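Side-chain contacts in transcriptional regulator, LYSR family (Neisseria meningitidis, PDB 4AB5), which probably binds DNA as a MetR-like regulator of methionine biosynthesis genes, represented here by its regulatory domain, which is related to periplasmic binding proteins: residues B[206-209]-B[210-214]; B[28-31]-B[32-36]; B[189-192]-B[193-196]. All coordinates share one frame; numbering follows the deposited sequence.

Contact 1: B[206-209]-B[210-214]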
ATOM      1  N   ARG B 206      10.305 -16.490   8.824  1.00 38.86           N
ATOM      2  CA  ARG B 206      10.375 -16.651  10.280  1.00 39.52           C
ATOM      3  C   ARG B 206      11.546 -15.909  10.920  1.00 45.36           C
ATOM      4  O   ARG B 206      11.324 -15.159  11.871  1.00 46.67           O
ATOM      5  CB  ARG B 206      10.355 -18.130  10.695  1.00 39.47           C
ATOM      6  CG  ARG B 206       8.988 -18.787  10.568  1.00 42.25           C
ATOM      7  CD  ARG B 206       8.951 -20.172  11.211  1.00 42.64           C
ATOM      8  NE  ARG B 206       9.856 -21.114  10.555  1.00 43.82           N
ATOM      9  CZ  ARG B 206       9.519 -21.921   9.554  1.00 57.71           C
ATOM     10  NH1 ARG B 206       8.269 -21.945   9.101  1.00 36.69           N
ATOM     11  NH2 ARG B 206      10.427 -22.720   9.004  1.00 49.71           N
ATOM     12  N   GLU B 207      12.778 -16.083  10.395  1.00 42.09           N
ATOM     13  CA  GLU B 207      13.973 -15.398  10.914  1.00 42.08           C
ATOM     14  C   GLU B 207      13.817 -13.897  10.822  1.00 42.25           C
ATOM     15  O   GLU B 207      14.172 -13.200  11.767  1.00 41.50           O
ATOM     16  CB  GLU B 207      15.255 -15.825  10.178  1.00 44.05           C
ATOM     17  CG  GLU B 207      15.736 -17.229  10.512  1.00 60.43           C
ATOM     18  CD  GLU B 207      16.889 -17.767   9.679  1.00 90.27           C
ATOM     19  OE1 GLU B 207      17.063 -17.333   8.513  1.00 84.12           O
ATOM     20  OE2 GLU B 207      17.596 -18.667  10.187  1.00 87.80           O
ATOM     21  N   ARG B 208      13.274 -13.407   9.687  1.00 37.83           N
ATOM     22  CA  ARG B 208      13.058 -11.983   9.432  1.00 36.63           C
ATOM     23  C   ARG B 208      11.993 -11.394  10.331  1.00 39.63           C
ATOM     24  O   ARG B 208      12.202 -10.320  10.888  1.00 38.46           O
ATOM     25  CB  ARG B 208      12.730 -11.706   7.956  1.00 35.79           C
ATOM     26  CG  ARG B 208      13.936 -11.700   7.043  1.00 42.40           C
ATOM     27  CD  ARG B 208      13.610 -11.047   5.709  1.00 48.86           C
ATOM     28  NE  ARG B 208      14.782 -10.362   5.163  1.00 53.56           N
ATOM     29  CZ  ARG B 208      15.060  -9.075   5.350  1.00 63.48           C
ATOM     30  NH1 ARG B 208      14.244  -8.310   6.061  1.00 35.10           N
ATOM     31  NH2 ARG B 208      16.155  -8.543   4.823  1.00 68.66           N
ATOM     32  N   GLY B 209      10.867 -12.092  10.452  1.00 36.86           N
ATOM     33  CA  GLY B 209       9.744 -11.655  11.271  1.00 36.53           C
ATOM     34  C   GLY B 209      10.111 -11.558  12.735  1.00 40.27           C
ATOM     35  O   GLY B 209       9.924 -10.506  13.353  1.00 40.48           O
ATOM     36  N   PHE B 210      10.679 -12.639  13.289  1.00 35.51           N
ATOM     37  CA  PHE B 210      11.071 -12.693  14.697  1.00 36.25           C
ATOM     38  C   PHE B 210      12.137 -11.691  15.120  1.00 41.67           C
ATOM     39  O   PHE B 210      12.243 -11.373  16.310  1.00 42.23           O
ATOM     40  CB  PHE B 210      11.413 -14.129  15.115  1.00 39.19           C
ATOM     41  CG  PHE B 210      10.184 -14.985  15.328  1.00 41.39           C
ATOM     42  CD1 PHE B 210       9.331 -14.755  16.409  1.00 45.09           C
ATOM     43  CD2 PHE B 210       9.884 -16.027  14.461  1.00 43.33           C
ATOM     44  CE1 PHE B 210       8.203 -15.547  16.611  1.00 46.78           C
ATOM     45  CE2 PHE B 210       8.750 -16.816  14.662  1.00 47.45           C
ATOM     46  CZ  PHE B 210       7.915 -16.569  15.735  1.00 46.26           C
ATOM     47  N   ALA B 211      12.903 -11.176  14.145  1.00 38.41           N
ATOM     48  CA  ALA B 211      13.968 -10.207  14.371  1.00 38.55           C
ATOM     49  C   ALA B 211      13.518  -8.770  14.111  1.00 43.59           C
ATOM     50  O   ALA B 211      14.125  -7.841  14.648  1.00 44.82           O
ATOM     51  CB  ALA B 211      15.162 -10.546  13.497  1.00 39.11           C
ATOM     52  N   ASP B 212      12.457  -8.583  13.307  1.00 39.33           N
ATOM     53  CA  ASP B 212      11.979  -7.255  12.914  1.00 38.09           C
ATOM     54  C   ASP B 212      10.643  -6.833  13.473  1.00 39.92           C
ATOM     55  O   ASP B 212      10.399  -5.627  13.596  1.00 39.37           O
ATOM     56  CB  ASP B 212      11.995  -7.103  11.384  1.00 39.16           C
ATOM     57  CG  ASP B 212      13.376  -7.242  10.791  1.00 49.00           C
ATOM     58  OD1 ASP B 212      14.351  -6.813  11.447  1.00 51.06           O
ATOM     59  OD2 ASP B 212      13.487  -7.792   9.678  1.00 52.71           O
ATOM     60  N   LEU B 213       9.770  -7.796  13.801  1.00 34.45           N
ATOM     61  CA  LEU B 213       8.426  -7.488  14.301  1.00 33.08           C
ATOM     62  C   LEU B 213       8.245  -7.768  15.795  1.00 38.90           C
ATOM     63  O   LEU B 213       8.392  -8.918  16.215  1.00 39.24           O
ATOM     64  CB  LEU B 213       7.355  -8.236  13.489  1.00 32.08           C
ATOM     65  CG  LEU B 213       7.488  -8.255  11.966  1.00 34.52           C
ATOM     66  CD1 LEU B 213       6.419  -9.128  11.351  1.00 33.44           C
ATOM     67  CD2 LEU B 213       7.480  -6.840  11.375  1.00 33.53           C
ATOM     68  N   PRO B 214       7.900  -6.750  16.620  1.00 37.00           N
ATOM     69  CA  PRO B 214       7.699  -7.021  18.050  1.00 38.13           C
ATOM     70  C   PRO B 214       6.359  -7.695  18.312  1.00 42.58           C
ATOM     71  O   PRO B 214       5.411  -7.491  17.553  1.00 41.73           O
ATOM     72  CB  PRO B 214       7.767  -5.626  18.683  1.00 39.83           C
ATOM     73  CG  PRO B 214       7.262  -4.712  17.633  1.00 42.61           C
ATOM     74  CD  PRO B 214       7.686  -5.318  16.310  1.00 37.73           C
TER
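An i to i+4 ion pair between Arg208 and Asp212 marks the C-terminal end of helix 196-212, where the contact lies at the surface of the regulatory domain, whose fold is that of the periplasmic binding proteins. The pair is long, NH1 of Arg208 lying 3.7 Å from OD2 of Asp212, and the guanidinium and carboxylate planes are turned 51° apart, so the two groups do not meet as a flat, two-pronged pair. The stronger partner of Arg208 is Glu29 on helix 20-33, which takes its NE in a salt bridge; the arginine thus stands between two acidic side chains. Phe210 lays its ring back along the preceding turn, with O of Arg206 at the ring edge, near its plane. The same carbonyl receives the nearly straight bond from Phe210 N, at 3.0 Å. Arg206 itself reaches out to the Pro76 carbonyl. Beyond Asp212 the chain leaves helical geometry at Leu213, whose side chain packs on Trp22 and Trp159. The last turn closes on the carbonyl of Gly209, which accepts two bonds: Asp212 N comes from above the carbonyl plane at 3.2 Å, while Leu213 N lies in that plane at 2.8 Å.

Contact 2: B[28-31]-B[32-36]; sequences GEFR and PMWPQ
With CG of Phe30 trans to its backbone N (chi1 175°) and CG of Trp34 trans to its own carbonyl carbon (chi1 -59°), the two side chains converge one turn apart at the end of helix 20-33. Their rings form an offset stack: the phenyl ring and the five-membered ring of the indole have centroids 4.3 Å apart and planes inclined by 18°. The displacement sets CD1 of Trp34 over the rim of the phenyl face, 3.3 Å from CE2 of Phe30. Beside it, CB of Trp34 makes a CH-pi contact over the same ring, 4.0 Å from its centroid. The backbone ties the pair together as well, since Trp34 N donates to O of Phe30 at 3.0 Å. Pro32 brings no N-H to this last turn, and its CD sits 3.3 Å from O of Gly28, where a helical bond would otherwise form; the helix is kinked here. Arg31 turns elsewhere, its guanidinium bonding to Gln145 of the second subunit. Within the beta-alpha-beta unit of strand 8-13, helix 20-33 and strand 37-42, Phe30 packs on Val37 and Leu39 of the following strand, and helix 196-212 meets it through Tyr197, Ile204 and an edge-to-face contact with Phe201.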
ATOM      1  N   GLY B  28      13.117 -10.344  -1.269  1.00 38.13           N
ATOM      2  CA  GLY B  28      14.351  -9.615  -1.551  1.00 36.95           C
ATOM      3  C   GLY B  28      15.610 -10.276  -1.026  1.00 40.41           C
ATOM      4  O   GLY B  28      16.697 -10.032  -1.556  1.00 39.79           O
ATOM      5  N   GLU B  29      15.470 -11.096   0.040  1.00 37.94           N
ATOM      6  CA  GLU B  29      16.554 -11.858   0.681  1.00 38.64           C
ATOM      7  C   GLU B  29      16.704 -13.214  -0.017  1.00 42.25           C
ATOM      8  O   GLU B  29      17.823 -13.651  -0.281  1.00 44.02           O
ATOM      9  CB  GLU B  29      16.276 -12.020   2.194  1.00 40.64           C
ATOM     10  CG  GLU B  29      17.443 -12.575   2.996  1.00 53.92           C
ATOM     11  CD  GLU B  29      17.230 -12.598   4.499  1.00 77.13           C
ATOM     12  OE1 GLU B  29      17.523 -11.574   5.158  1.00 77.55           O
ATOM     13  OE2 GLU B  29      16.759 -13.632   5.021  1.00 68.76           O
ATOM     14  N   PHE B  30      15.572 -13.865  -0.319  1.00 37.89           N
ATOM     15  CA  PHE B  30      15.494 -15.153  -1.014  1.00 38.07           C
ATOM     16  C   PHE B  30      16.105 -15.078  -2.433  1.00 40.64           C
ATOM     17  O   PHE B  30      16.863 -15.967  -2.812  1.00 39.48           O
ATOM     18  CB  PHE B  30      14.024 -15.619  -1.082  1.00 39.47           C
ATOM     19  CG  PHE B  30      13.764 -16.884  -1.868  1.00 41.70           C
ATOM     20  CD1 PHE B  30      13.487 -16.831  -3.232  1.00 44.14           C
ATOM     21  CD2 PHE B  30      13.746 -18.119  -1.237  1.00 45.34           C
ATOM     22  CE1 PHE B  30      13.257 -17.997  -3.963  1.00 47.85           C
ATOM     23  CE2 PHE B  30      13.488 -19.283  -1.963  1.00 47.56           C
ATOM     24  CZ  PHE B  30      13.265 -19.217  -3.324  1.00 46.92           C
ATOM     25  N   ARG B  31      15.731 -14.045  -3.219  1.00 37.23           N
ATOM     26  CA  ARG B  31      16.168 -13.864  -4.604  1.00 37.52           C
ATOM     27  C   ARG B  31      17.662 -14.090  -4.873  1.00 44.40           C
ATOM     28  O   ARG B  31      17.939 -15.015  -5.634  1.00 44.95           O
ATOM     29  CB  ARG B  31      15.641 -12.559  -5.190  1.00 36.62           C
ATOM     30  CG  ARG B  31      15.861 -12.373  -6.694  1.00 43.20           C
ATOM     31  CD  ARG B  31      14.915 -11.318  -7.253  1.00 50.72           C
ATOM     32  NE  ARG B  31      14.850 -10.160  -6.364  1.00 58.69           N
ATOM     33  CZ  ARG B  31      13.750  -9.705  -5.780  1.00 60.01           C
ATOM     34  NH1 ARG B  31      12.571 -10.248  -6.054  1.00 36.55           N
ATOM     35  NH2 ARG B  31      13.811  -8.668  -4.963  1.00 53.50           N
ATOM     36  N   PRO B  32      18.638 -13.356  -4.252  1.00 41.40           N
ATOM     37  CA  PRO B  32      20.055 -13.652  -4.533  1.00 42.28           C
ATOM     38  C   PRO B  32      20.512 -15.052  -4.110  1.00 48.06           C
ATOM     39  O   PRO B  32      21.476 -15.570  -4.688  1.00 48.67           O
ATOM     40  CB  PRO B  32      20.801 -12.568  -3.755  1.00 43.82           C
ATOM     41  CG  PRO B  32      19.852 -12.128  -2.696  1.00 46.86           C
ATOM     42  CD  PRO B  32      18.516 -12.209  -3.321  1.00 41.74           C
HETATM   43  N   MSE B  33      19.848 -15.642  -3.093  1.00 44.92           N
HETATM   44  CA  MSE B  33      20.130 -16.971  -2.542  1.00 46.63           C
HETATM   45  C   MSE B  33      19.712 -18.099  -3.503  1.00 48.21           C
HETATM   46  O   MSE B  33      20.340 -19.165  -3.535  1.00 48.16           O
HETATM   47  CB  MSE B  33      19.379 -17.131  -1.220  1.00 50.46           C
HETATM   48  CG  MSE B  33      20.263 -17.277  -0.034  1.00 60.72           C
HETATM   49 SE   MSE B  33      19.404 -16.511   1.481  1.00 71.73          SE
HETATM   50  CE  MSE B  33      21.033 -15.896   2.378  1.00 69.45           C
ATOM     51  N   TRP B  34      18.626 -17.862  -4.257  1.00 43.36           N
ATOM     52  CA  TRP B  34      18.025 -18.781  -5.225  1.00 43.38           C
ATOM     53  C   TRP B  34      17.791 -18.023  -6.537  1.00 46.53           C
ATOM     54  O   TRP B  34      16.641 -17.785  -6.888  1.00 44.40           O
ATOM     55  CB  TRP B  34      16.690 -19.312  -4.662  1.00 42.28           C
ATOM     56  CG  TRP B  34      16.838 -20.041  -3.360  1.00 44.43           C
ATOM     57  CD1 TRP B  34      16.817 -19.501  -2.107  1.00 47.30           C
ATOM     58  CD2 TRP B  34      17.123 -21.434  -3.192  1.00 45.51           C
ATOM     59  NE1 TRP B  34      17.018 -20.481  -1.166  1.00 48.04           N
ATOM     60  CE2 TRP B  34      17.223 -21.678  -1.804  1.00 50.25           C
ATOM     61  CE3 TRP B  34      17.293 -22.507  -4.082  1.00 47.90           C
ATOM     62  CZ2 TRP B  34      17.445 -22.959  -1.281  1.00 50.95           C
ATOM     63  CZ3 TRP B  34      17.519 -23.774  -3.565  1.00 50.95           C
ATOM     64  CH2 TRP B  34      17.593 -23.991  -2.181  1.00 52.12           C
ATOM     65  N   PRO B  35      18.845 -17.578  -7.267  1.00 46.18           N
ATOM     66  CA  PRO B  35      18.608 -16.776  -8.485  1.00 46.71           C
ATOM     67  C   PRO B  35      17.958 -17.491  -9.672  1.00 53.73           C
ATOM     68  O   PRO B  35      17.552 -16.823 -10.621  1.00 53.84           O
ATOM     69  CB  PRO B  35      20.006 -16.262  -8.841  1.00 48.23           C
ATOM     70  CG  PRO B  35      20.918 -17.271  -8.303  1.00 52.12           C
ATOM     71  CD  PRO B  35      20.294 -17.733  -7.021  1.00 47.53           C
ATOM     72  N   GLN B  36      17.872 -18.835  -9.631  1.00 51.31           N
ATOM     73  CA  GLN B  36      17.289 -19.636 -10.705  1.00 50.95           C
ATOM     74  C   GLN B  36      15.798 -19.895 -10.503  1.00 54.20           C
ATOM     75  O   GLN B  36      15.125 -20.344 -11.437  1.00 55.27           O
ATOM     76  CB  GLN B  36      18.068 -20.952 -10.892  1.00 52.89           C
ATOM     77  CG  GLN B  36      19.519 -20.779 -11.332  1.00 53.51           C
ATOM     78  CD  GLN B  36      19.608 -20.246 -12.734  1.00 74.72           C
ATOM     79  OE1 GLN B  36      19.245 -20.912 -13.706  1.00 70.58           O
ATOM     80  NE2 GLN B  36      20.083 -19.018 -12.868  1.00 71.74           N
TER

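Contact 3: B[189-192]-B[193-196]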
ATOM      1  N   ARG B 189       1.777 -27.695  -1.550  1.00 47.67           N
ATOM      2  CA  ARG B 189       1.216 -28.991  -1.926  1.00 48.63           C
ATOM      3  C   ARG B 189       2.025 -30.028  -1.157  1.00 54.66           C
ATOM      4  O   ARG B 189       3.191 -29.786  -0.859  1.00 54.89           O
ATOM      5  CB  ARG B 189       1.404 -29.253  -3.424  1.00 47.32           C
ATOM      6  CG  ARG B 189       0.567 -28.400  -4.349  1.00 49.05           C
ATOM      7  CD  ARG B 189       1.024 -28.670  -5.767  1.00 54.66           C
ATOM      8  NE  ARG B 189       0.777 -27.539  -6.662  1.00 63.80           N
ATOM      9  CZ  ARG B 189       1.633 -26.546  -6.878  1.00 74.06           C
ATOM     10  NH1 ARG B 189       2.805 -26.520  -6.255  1.00 54.04           N
ATOM     11  NH2 ARG B 189       1.324 -25.571  -7.719  1.00 63.05           N
ATOM     12  N   THR B 190       1.422 -31.155  -0.819  1.00 53.57           N
ATOM     13  CA  THR B 190       2.126 -32.226  -0.109  1.00 54.98           C
ATOM     14  C   THR B 190       3.255 -32.831  -0.963  1.00 60.87           C
ATOM     15  O   THR B 190       4.284 -33.208  -0.400  1.00 61.35           O
ATOM     16  CB  THR B 190       1.122 -33.235   0.486  1.00 58.24           C
ATOM     17  OG1 THR B 190       0.145 -32.497   1.219  1.00 59.15           O
ATOM     18  CG2 THR B 190       1.780 -34.242   1.422  1.00 53.22           C
ATOM     19  N   GLU B 191       3.094 -32.864  -2.310  1.00 58.13           N
ATOM     20  CA  GLU B 191       4.119 -33.367  -3.235  1.00 58.64           C
ATOM     21  C   GLU B 191       5.375 -32.490  -3.176  1.00 61.14           C
ATOM     22  O   GLU B 191       6.479 -32.998  -3.318  1.00 62.61           O
ATOM     23  CB  GLU B 191       3.584 -33.422  -4.685  1.00 60.55           C
ATOM     24  CG  GLU B 191       4.441 -34.245  -5.656  1.00 77.95           C
ATOM     25  CD  GLU B 191       5.660 -33.573  -6.280  1.00105.13           C
ATOM     26  OE1 GLU B 191       5.495 -32.500  -6.904  1.00115.59           O
ATOM     27  OE2 GLU B 191       6.781 -34.122  -6.152  1.00 88.48           O
ATOM     28  N   ASP B 192       5.202 -31.191  -2.954  1.00 55.71           N
ATOM     29  CA  ASP B 192       6.280 -30.210  -2.935  1.00 53.90           C
ATOM     30  C   ASP B 192       7.032 -30.065  -1.602  1.00 58.64           C
ATOM     31  O   ASP B 192       7.976 -29.268  -1.526  1.00 58.09           O
ATOM     32  CB  ASP B 192       5.754 -28.859  -3.439  1.00 53.87           C
ATOM     33  CG  ASP B 192       5.461 -28.796  -4.926  1.00 62.08           C
ATOM     34  OD1 ASP B 192       5.555 -29.834  -5.595  1.00 64.09           O
ATOM     35  OD2 ASP B 192       5.144 -27.706  -5.417  1.00 70.36           O
ATOM     36  N   THR B 193       6.649 -30.849  -0.563  1.00 55.59           N
ATOM     37  CA  THR B 193       7.289 -30.833   0.771  1.00 55.09           C
ATOM     38  C   THR B 193       8.815 -31.109   0.729  1.00 58.23           C
ATOM     39  O   THR B 193       9.533 -30.763   1.674  1.00 56.90           O
ATOM     40  CB  THR B 193       6.600 -31.813   1.730  1.00 62.01           C
ATOM     41  OG1 THR B 193       6.510 -33.107   1.125  1.00 63.96           O
ATOM     42  CG2 THR B 193       5.253 -31.325   2.235  1.00 58.57           C
ATOM     43  N   ASP B 194       9.285 -31.733  -0.367  1.00 55.46           N
ATOM     44  CA  ASP B 194      10.686 -32.097  -0.611  1.00 56.61           C
ATOM     45  C   ASP B 194      11.554 -30.949  -1.157  1.00 60.02           C
ATOM     46  O   ASP B 194      12.770 -31.011  -1.000  1.00 60.62           O
ATOM     47  CB  ASP B 194      10.780 -33.339  -1.532  1.00 59.96           C
ATOM     48  CG  ASP B 194      10.031 -33.276  -2.863  1.00 73.66           C
ATOM     49  OD1 ASP B 194       9.244 -32.326  -3.066  1.00 73.55           O
ATOM     50  OD2 ASP B 194      10.198 -34.204  -3.679  1.00 83.54           O
ATOM     51  N   LYS B 195      10.930 -29.916  -1.787  1.00 54.79           N
ATOM     52  CA  LYS B 195      11.577 -28.758  -2.406  1.00 53.45           C
ATOM     53  C   LYS B 195      12.210 -27.840  -1.356  1.00 58.96           C
ATOM     54  O   LYS B 195      11.498 -27.205  -0.575  1.00 60.13           O
ATOM     55  CB  LYS B 195      10.597 -27.975  -3.308  1.00 54.68           C
ATOM     56  CG  LYS B 195       9.745 -28.844  -4.237  1.00 65.91           C
ATOM     57  CD  LYS B 195       9.942 -28.518  -5.705  1.00 74.68           C
ATOM     58  CE  LYS B 195       8.982 -29.303  -6.563  1.00 82.71           C
ATOM     59  NZ  LYS B 195       9.245 -29.108  -8.011  1.00 90.86           N
ATOM     60  N   SER B 196      13.553 -27.785  -1.348  1.00 54.85           N
ATOM     61  CA  SER B 196      14.388 -27.024  -0.417  1.00 53.91           C
ATOM     62  C   SER B 196      14.087 -25.538  -0.348  1.00 54.24           C
ATOM     63  O   SER B 196      13.973 -25.010   0.760  1.00 54.15           O
ATOM     64  CB  SER B 196      15.867 -27.249  -0.724  1.00 58.88           C
ATOM     65  OG  SER B 196      16.183 -26.992  -2.085  1.00 67.89           O
TER
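Asp192 and Lys195 run past each other at a slant across a tight turn, touching through the lysine's aliphatic chain rather than its charged end. With CG of Lys195 opposite its own carbonyl carbon (chi1 -45°), that atom passes 3.3 Å from O of Asp192. A bend at chi2 (-121°) then carries the chain alongside the carboxylate, where CE of Lys195 comes within 3.6 Å of OD1 of Asp192, while NZ of Lys195 stays 4.5 Å from that OD1, beyond a salt bridge. The Asp192 carbonyl accepts Lys195 N at 3.0 Å, the donor lying well above the carbonyl plane. The other carboxylate oxygen of Asp192 is engaged within its own segment: OD2 forms a salt bridge with NH1 of Arg189 at 2.8 Å, although the hydrogen bond in it is weak. Asp192 is buried, and the Arg189 guanidinium beside OD2 probably offsets its charge, with the more distant Lys195 adding a little.

On another part of the turn, Thr193 doubles back on Thr190. Its OG1, placed between the backbone N and the carbonyl carbon (chi1 52°), donates to O of Thr190 at 2.7 Å, tilted only slightly from the carbonyl plane. Thr193 N makes a weaker bond to the same oxygen, so side chain and backbone both grip one acceptor. CG2 of Thr193 rests against this carbonyl too. Glu191 and Asp194 instead bring like charges together, their OE2 and OD2 atoms 4.2 Å apart at the exposed surface, an approach that would be expected to be mildly unfavourable.

The turn links strand 171-189 to helix 196-212, with Lys195 at the helix N-cap position. At the strand end, Thr190 OG1 bonds to Ser73 OG, from the neighbouring strand 72-86, and Arg189 packs on His56; at the helix start, Ser196 touches Trp34, just past helix 20-33.

Overall arrangement
Contacts 1 and 3 bracket helix 196-212, one at its C-terminal end and the other in the turn that leads into it, and contact 2 closes helix 20-33 alongside. Contact 2 touches each of the others, by a salt bridge to contact 1 and by packing to contact 3; contacts 1 and 3 do not touch, their nearest atoms being about 9 Å apart. Contacts 1 and 2 lie at the surface and contact 3 is partly buried. Aromatic stacking dominates 32-36 against 28-31, where the buried Phe30 faces a strand and a helix, whereas charged groups and backbone carbonyls carry the other two. Of the three, contact 2 alone also reaches the second subunit.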